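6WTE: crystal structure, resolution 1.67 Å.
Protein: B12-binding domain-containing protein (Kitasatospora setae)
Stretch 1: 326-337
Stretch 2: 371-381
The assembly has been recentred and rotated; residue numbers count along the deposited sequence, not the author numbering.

Stretch 1 326-337: GCRGVNVGSDHI
Stretch 2 371-381: GILTMVEALFG

How do the two backbones run? Strands 327-335 and 373-380 lie side by side in parallel, their axes 14° apart and 4.6 Å at closest approach. V330 (-125/127) and M375 (-123/119) have extended backbones; the register pairs G329 with L373, V330 with T374, N331 with M375 and V332 with V376, at CA-CA distances of 4.4, 5.0, 4.6 and 5.2 Å. As parallel strands require, the bonds alternate: L373 N to R328 O, V330 N to L373 O, M375 N to V330 O and V332 N to M375 O, each 2.9 Å, then E377 N to V332 O at 3.1 Å.

Where does the register break? A beta bulge follows V332: G333 (-85/65), S334 (-65/-40) and D335 (75/-45) take up one extra residue, so D335 pairs with A378. The ladder resumes with D335 N to E377 O at 2.8 Å and L379 N to D335 O at 2.9 Å.

What packs on the face shared by V330, V332, T374 and V376? Apolar groups meet in van der Waals contact: V332 (p) sets CG1 3.7 Å from CG2 of V376 (t). At the N-terminal end of the pairing, V330 (t) also reaches I372 (m, t), CG2 to CG2 at 3.9 Å, and I372 CG2 lies 4.1 Å from C327 SG (chi1 t).

Which polar and aromatic groups meet? N331 (t, chi2 -20°) shares the other face with M375 (t, t, t), but the end of its side chain comes nearer stretch 2, where ND2 gives a weak 3.3 Å hydrogen bond to OE2 of E377 (chi1 m, chi2 -102°, chi3 26°), a carboxylate and natural acceptor. N331 OD1, 3.0 Å from M375 O, makes no hydrogen bond there, both being acceptors. Beyond the bulge, the rings of H336 (chi1 -144°, chi2 -78°) and F380 (chi1 m, chi2 -45°) meet obliquely, planes at 83° and centroids 5.6 Å apart, with H336 NE2 3.8 Å from F380 CE1, at the edge of the F380 ring and near its plane.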

# COMPACT_ATOMS: atom_id res chain seq x y z
N GLY A 326 20.72 -12.70 -1.06
CA GLY A 326 20.89 -11.64 -0.08
C GLY A 326 19.65 -11.29 0.72
O GLY A 326 19.61 -10.20 1.32
N CYS A 327 18.65 -12.15 0.76
CA CYS A 327 17.47 -11.89 1.57
C CYS A 327 17.84 -11.87 3.05
O CYS A 327 18.48 -12.80 3.56
CB CYS A 327 16.40 -12.94 1.29
SG CYS A 327 14.87 -12.68 2.18
N ARG A 328 17.43 -10.81 3.74
CA ARG A 328 17.62 -10.69 5.17
C ARG A 328 16.34 -10.90 5.97
O ARG A 328 16.43 -11.23 7.16
CB ARG A 328 18.19 -9.31 5.52
CG ARG A 328 19.62 -9.07 5.09
CD ARG A 328 20.58 -10.02 5.81
NE ARG A 328 21.97 -9.77 5.44
CZ ARG A 328 22.83 -9.12 6.21
NH1 ARG A 328 22.46 -8.66 7.39
NH2 ARG A 328 24.08 -8.94 5.79
N GLY A 329 15.17 -10.72 5.36
CA GLY A 329 13.93 -10.84 6.10
C GLY A 329 12.76 -11.18 5.21
O GLY A 329 12.69 -10.75 4.06
N VAL A 330 11.83 -11.95 5.77
CA VAL A 330 10.57 -12.29 5.12
C VAL A 330 9.43 -11.88 6.05
O VAL A 330 9.42 -12.26 7.23
CB VAL A 330 10.48 -13.79 4.78
CG1 VAL A 330 9.08 -14.15 4.26
CG2 VAL A 330 11.55 -14.17 3.76
N ASN A 331 8.50 -11.12 5.52
CA ASN A 331 7.26 -10.76 6.20
C ASN A 331 6.15 -11.57 5.55
O ASN A 331 6.01 -11.56 4.32
CB ASN A 331 7.00 -9.25 6.08
CG ASN A 331 5.97 -8.75 7.07
OD1 ASN A 331 5.18 -9.51 7.62
ND2 ASN A 331 5.99 -7.44 7.32
N VAL A 332 5.39 -12.32 6.36
CA VAL A 332 4.37 -13.23 5.83
C VAL A 332 3.00 -12.84 6.38
O VAL A 332 2.82 -12.69 7.59
CB VAL A 332 4.69 -14.70 6.14
CG1 VAL A 332 4.83 -14.94 7.64
CG2 VAL A 332 3.59 -15.58 5.55
N GLY A 333 2.03 -12.69 5.47
CA GLY A 333 0.65 -12.42 5.84
C GLY A 333 -0.13 -13.69 6.14
O GLY A 333 -1.07 -14.05 5.43
N SER A 334 0.28 -14.40 7.20
CA SER A 334 -0.43 -15.62 7.59
C SER A 334 -1.85 -15.31 8.03
O SER A 334 -2.78 -16.08 7.76
CB SER A 334 0.35 -16.32 8.70
OG SER A 334 1.71 -16.52 8.33
N ASP A 335 -2.03 -14.20 8.76
CA ASP A 335 -3.31 -13.55 9.06
C ASP A 335 -4.15 -14.28 10.10
O ASP A 335 -4.67 -13.62 11.01
CB ASP A 335 -4.09 -13.33 7.76
CG ASP A 335 -3.51 -12.19 6.93
OD1 ASP A 335 -2.85 -11.31 7.53
OD2 ASP A 335 -3.70 -12.18 5.70
N HIS A 336 -4.28 -15.60 10.02
CA HIS A 336 -4.98 -16.35 11.06
C HIS A 336 -4.60 -17.82 10.97
O HIS A 336 -3.80 -18.22 10.12
CB HIS A 336 -6.50 -16.19 10.95
CG HIS A 336 -7.20 -16.15 12.28
ND1 HIS A 336 -7.44 -17.28 13.03
CD2 HIS A 336 -7.67 -15.11 13.01
CE1 HIS A 336 -8.05 -16.93 14.15
NE2 HIS A 336 -8.20 -15.62 14.16
N ILE A 337 -5.19 -18.62 11.85
CA ILE A 337 -4.99 -20.07 11.82
C ILE A 337 -6.30 -20.84 11.75
O ILE A 337 -6.31 -21.99 11.28
CB ILE A 337 -4.17 -20.53 13.05
CG1 ILE A 337 -3.78 -22.00 12.90
CG2 ILE A 337 -4.98 -20.33 14.32
CD1 ILE A 337 -2.85 -22.52 13.97
N GLY A 371 19.20 -18.22 8.61
CA GLY A 371 19.54 -16.92 9.17
C GLY A 371 18.75 -15.78 8.58
O GLY A 371 19.24 -14.64 8.55
N ILE A 372 17.55 -16.05 8.08
CA ILE A 372 16.66 -15.04 7.54
C ILE A 372 15.63 -14.70 8.60
O ILE A 372 14.96 -15.60 9.13
CB ILE A 372 15.98 -15.54 6.25
CG1 ILE A 372 17.03 -15.74 5.16
CG2 ILE A 372 14.87 -14.58 5.79
CD1 ILE A 372 16.47 -16.46 3.95
N LEU A 373 15.50 -13.41 8.91
CA LEU A 373 14.55 -12.95 9.91
C LEU A 373 13.13 -13.08 9.38
O LEU A 373 12.88 -13.10 8.16
CB LEU A 373 14.85 -11.50 10.30
CG LEU A 373 16.32 -11.18 10.64
CD1 LEU A 373 16.52 -9.69 10.83
CD2 LEU A 373 16.73 -11.92 11.89
N THR A 374 12.18 -13.18 10.30
CA THR A 374 10.78 -13.41 9.95
C THR A 374 9.87 -12.48 10.74
O THR A 374 10.04 -12.31 11.95
CB THR A 374 10.38 -14.85 10.24
OG1 THR A 374 10.79 -15.20 11.56
CG2 THR A 374 11.03 -15.80 9.25
N MET A 375 8.88 -11.92 10.06
CA MET A 375 7.79 -11.22 10.71
C MET A 375 6.48 -11.87 10.28
O MET A 375 6.15 -11.88 9.09
CB MET A 375 7.77 -9.74 10.37
CG MET A 375 6.58 -9.05 10.98
SD MET A 375 6.91 -7.33 11.27
CE MET A 375 5.31 -6.81 11.90
N VAL A 376 5.74 -12.42 11.25
CA VAL A 376 4.46 -13.07 11.00
C VAL A 376 3.34 -12.13 11.43
O VAL A 376 3.34 -11.64 12.57
CB VAL A 376 4.36 -14.41 11.73
CG1 VAL A 376 2.99 -15.05 11.50
CG2 VAL A 376 5.47 -15.34 11.26
N GLU A 377 2.37 -11.91 10.55
CA GLU A 377 1.29 -10.96 10.78
C GLU A 377 -0.03 -11.69 11.00
O GLU A 377 -0.32 -12.68 10.31
CB GLU A 377 1.14 -10.00 9.59
CG GLU A 377 2.42 -9.30 9.21
CD GLU A 377 2.49 -7.89 9.72
OE1 GLU A 377 1.82 -7.58 10.74
OE2 GLU A 377 3.21 -7.08 9.10
N ALA A 378 -0.81 -11.22 11.97
CA ALA A 378 -2.16 -11.70 12.22
C ALA A 378 -3.14 -10.53 12.18
O ALA A 378 -2.80 -9.40 12.54
CB ALA A 378 -2.25 -12.39 13.58
N LEU A 379 -4.36 -10.81 11.72
CA LEU A 379 -5.42 -9.81 11.69
C LEU A 379 -6.62 -10.38 12.43
O LEU A 379 -7.12 -11.46 12.08
CB LEU A 379 -5.80 -9.43 10.26
CG LEU A 379 -7.02 -8.52 10.12
CD1 LEU A 379 -6.85 -7.21 10.90
CD2 LEU A 379 -7.31 -8.25 8.65
N PHE A 380 -7.08 -9.68 13.46
CA PHE A 380 -8.18 -10.13 14.29
C PHE A 380 -9.41 -9.27 14.07
O PHE A 380 -9.31 -8.06 13.83
CB PHE A 380 -7.81 -10.11 15.77
CG PHE A 380 -6.73 -11.08 16.13
CD1 PHE A 380 -6.76 -12.39 15.65
CD2 PHE A 380 -5.66 -10.70 16.93
CE1 PHE A 380 -5.77 -13.29 15.97
CE2 PHE A 380 -4.66 -11.60 17.26
CZ PHE A 380 -4.71 -12.89 16.78
N GLY A 381 -10.58 -9.90 14.14
CA GLY A 381 -11.85 -9.19 14.01
C GLY A 381 -12.61 -9.47 12.73
O GLY A 381 -13.67 -8.87 12.52
O HOH W 1 19.07 -12.09 8.00